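Local coordinates for protein contact-dependent inhibitor A (PDB 5I4Q) that is bound by its cognate immunity protein, CdiI, and probably acts as the toxin domain delivered into neighbouring bacteria in contact-dependent growth inhibition, at residues A70-I75 / I86-V91. Sequence-based numbering, arbitrary orientation.
Sequences AGLEMI and IQPVKV
Glu73 and Gln87 form the antiparallel hydrogen-bonded pair near the open end of the β hairpin of strands 72-77 and 82-88, with Leu72–Pro88 and Met74–Ile86 as the flanking non-hydrogen-bonded pairs and strand axes 4.6 Å apart. Glu73 N gives a nearly straight bond to Gln87 O (2.9 Å, 169° at the hydrogen), and Gln87 N returns one to Glu73 O. Beyond Pro88, whose ring nitrogen has no hydrogen to give, Val89 N bonds to Gly71 O at 3.0 Å from above the carbonyl plane. At the backbone angles of Gly71 a CB would be jammed against the carbonyl O of Ala70, which calls for glycine. On the face carrying Met74 and Ile86, the two side chains cross obliquely, and the selenium of selenomethionine 74 lies 4.2 Å from Ile86 CD1. Ile86 CG1, anti to its backbone N, lies beside Glu73 O. Leu72 turns its CD2 over the Gln87 carbonyl and to 4.2 Å from Pro88 CG, while helix 40-48 packs on both Leu72 and Met74. On the other face, the extended Glu73 chain crosses Val89 at about a right angle, its CG 3.6 Å from Val89 CG1, and its OE2 lies against Val89 CA and CB. The hairpin thus joins an apolar side facing the helix to a polar side that meets the immunity protein, where Tyr81 O of that chain accepts Gln87 NE2 and the Glu73 carboxylate bridges two proteins, OE2 in a salt bridge with Arg66 of the toxin and OE1 hydrogen-bonded to Tyr81 OH of the immunity protein chain.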
loop_
_atom_site.group_PDB
_atom_site.type_symbol
_atom_site.label_atom_id
_atom_site.label_comp_id
_atom_site.label_asym_id
_atom_site.label_seq_id
_atom_site.Cartn_x
_atom_site.Cartn_y
_atom_site.Cartn_z
ATOM N N ALA A 70 1.386 18.924 -22.783
ATOM C CA ALA A 70 2.297 17.977 -22.168
ATOM C C ALA A 70 1.785 17.372 -20.875
ATOM O O ALA A 70 2.551 17.059 -19.964
ATOM C CB ALA A 70 3.643 18.640 -21.942
ATOM N N GLY A 71 0.492 17.183 -20.794
ATOM C CA GLY A 71 -0.074 16.602 -19.581
ATOM C C GLY A 71 -0.256 17.581 -18.418
ATOM O O GLY A 71 -0.591 17.184 -17.345
ATOM N N LEU A 72 -0.046 18.870 -18.649
ATOM C CA LEU A 72 -0.079 19.841 -17.580
ATOM C C LEU A 72 -0.868 21.077 -17.994
ATOM O O LEU A 72 -1.100 21.303 -19.171
ATOM C CB LEU A 72 1.348 20.274 -17.205
ATOM C CG LEU A 72 2.383 19.226 -16.858
ATOM C CD1 LEU A 72 3.747 19.714 -17.238
ATOM C CD2 LEU A 72 2.361 18.922 -15.366
ATOM N N GLU A 73 -1.264 21.846 -16.979
ATOM C CA GLU A 73 -1.981 23.100 -17.070
ATOM C C GLU A 73 -1.149 24.049 -16.289
ATOM O O GLU A 73 -0.706 23.764 -15.148
ATOM C CB GLU A 73 -3.355 23.101 -16.397
ATOM C CG GLU A 73 -4.315 22.030 -16.894
ATOM C CD GLU A 73 -5.555 21.816 -15.996
ATOM O OE1 GLU A 73 -5.717 22.561 -15.006
ATOM O OE2 GLU A 73 -6.366 20.876 -16.292
HETATM N N MSE A 74 -1.011 25.226 -16.863
HETATM C CA MSE A 74 -0.169 26.237 -16.300
HETATM C C MSE A 74 -0.828 27.594 -16.443
HETATM O O MSE A 74 -1.481 27.904 -17.456
HETATM C CB MSE A 74 1.102 26.176 -17.113
HETATM C CG MSE A 74 1.924 27.405 -16.940
HETATM SE SE MSE A 74 3.654 27.110 -17.806
HETATM C CE MSE A 74 3.361 27.880 -19.606
ATOM N N ILE A 75 -0.605 28.421 -15.438
ATOM C CA ILE A 75 -1.038 29.788 -15.422
ATOM C C ILE A 75 0.272 30.590 -15.488
ATOM O O ILE A 75 1.127 30.516 -14.579
ATOM C CB ILE A 75 -1.811 30.083 -14.130
ATOM C CG1 ILE A 75 -3.020 29.129 -13.969
ATOM C CG2 ILE A 75 -2.227 31.556 -14.023
ATOM C CD1 ILE A 75 -4.083 29.211 -15.049
ATOM N N ILE A 86 1.266 25.642 -11.888
ATOM C CA ILE A 86 1.409 24.543 -12.799
ATOM C C ILE A 86 1.071 23.231 -12.032
ATOM O O ILE A 86 1.486 23.058 -10.910
ATOM C CB ILE A 86 2.829 24.513 -13.383
ATOM C CG1 ILE A 86 2.985 23.406 -14.411
ATOM C CG2 ILE A 86 3.855 24.383 -12.296
ATOM C CD1 ILE A 86 4.071 23.687 -15.447
ATOM N N GLN A 87 0.270 22.362 -12.652
ATOM C CA GLN A 87 -0.107 21.051 -12.103
ATOM C C GLN A 87 -0.529 20.108 -13.241
ATOM O O GLN A 87 -0.830 20.594 -14.360
ATOM C CB GLN A 87 -1.244 21.192 -11.104
ATOM C CG GLN A 87 -2.612 21.412 -11.698
ATOM C CD GLN A 87 -3.747 21.241 -10.663
ATOM O OE1 GLN A 87 -3.760 20.314 -9.831
ATOM N NE2 GLN A 87 -4.707 22.083 -10.762
ATOM N N PRO A 88 -0.565 18.779 -12.974
ATOM C CA PRO A 88 -1.053 17.839 -14.012
ATOM C C PRO A 88 -2.517 18.074 -14.339
ATOM O O PRO A 88 -3.238 18.624 -13.522
ATOM C CB PRO A 88 -0.792 16.448 -13.378
ATOM C CG PRO A 88 0.337 16.701 -12.406
ATOM C CD PRO A 88 -0.038 18.039 -11.818
ATOM N N VAL A 89 -2.964 17.743 -15.528
ATOM C CA VAL A 89 -4.385 17.960 -15.843
ATOM C C VAL A 89 -5.260 17.063 -14.994
ATOM O O VAL A 89 -4.792 16.058 -14.468
ATOM C CB VAL A 89 -4.715 17.712 -17.325
ATOM C CG1 VAL A 89 -3.989 18.729 -18.201
ATOM C CG2 VAL A 89 -4.382 16.274 -17.757
ATOM N N LYS A 90 -6.533 17.406 -14.899
ATOM C CA LYS A 90 -7.495 16.594 -14.189
ATOM C C LYS A 90 -7.524 15.188 -14.775
ATOM O O LYS A 90 -7.528 15.005 -15.979
ATOM C CB LYS A 90 -8.881 17.249 -14.228
ATOM C CG LYS A 90 -9.877 16.616 -13.270
ATOM C CD LYS A 90 -11.287 17.094 -13.529
ATOM C CE LYS A 90 -12.242 16.408 -12.582
ATOM N NZ LYS A 90 -13.597 16.966 -12.785
ATOM N N VAL A 91 -7.471 14.195 -13.902
ATOM C CA VAL A 91 -7.612 12.811 -14.306
ATOM C C VAL A 91 -9.099 12.533 -14.525
ATOM O O VAL A 91 -9.932 12.919 -13.695
ATOM C CB VAL A 91 -7.045 11.870 -13.224
ATOM C CG1 VAL A 91 -7.407 10.418 -13.534
ATOM C CG2 VAL A 91 -5.531 12.045 -13.103
#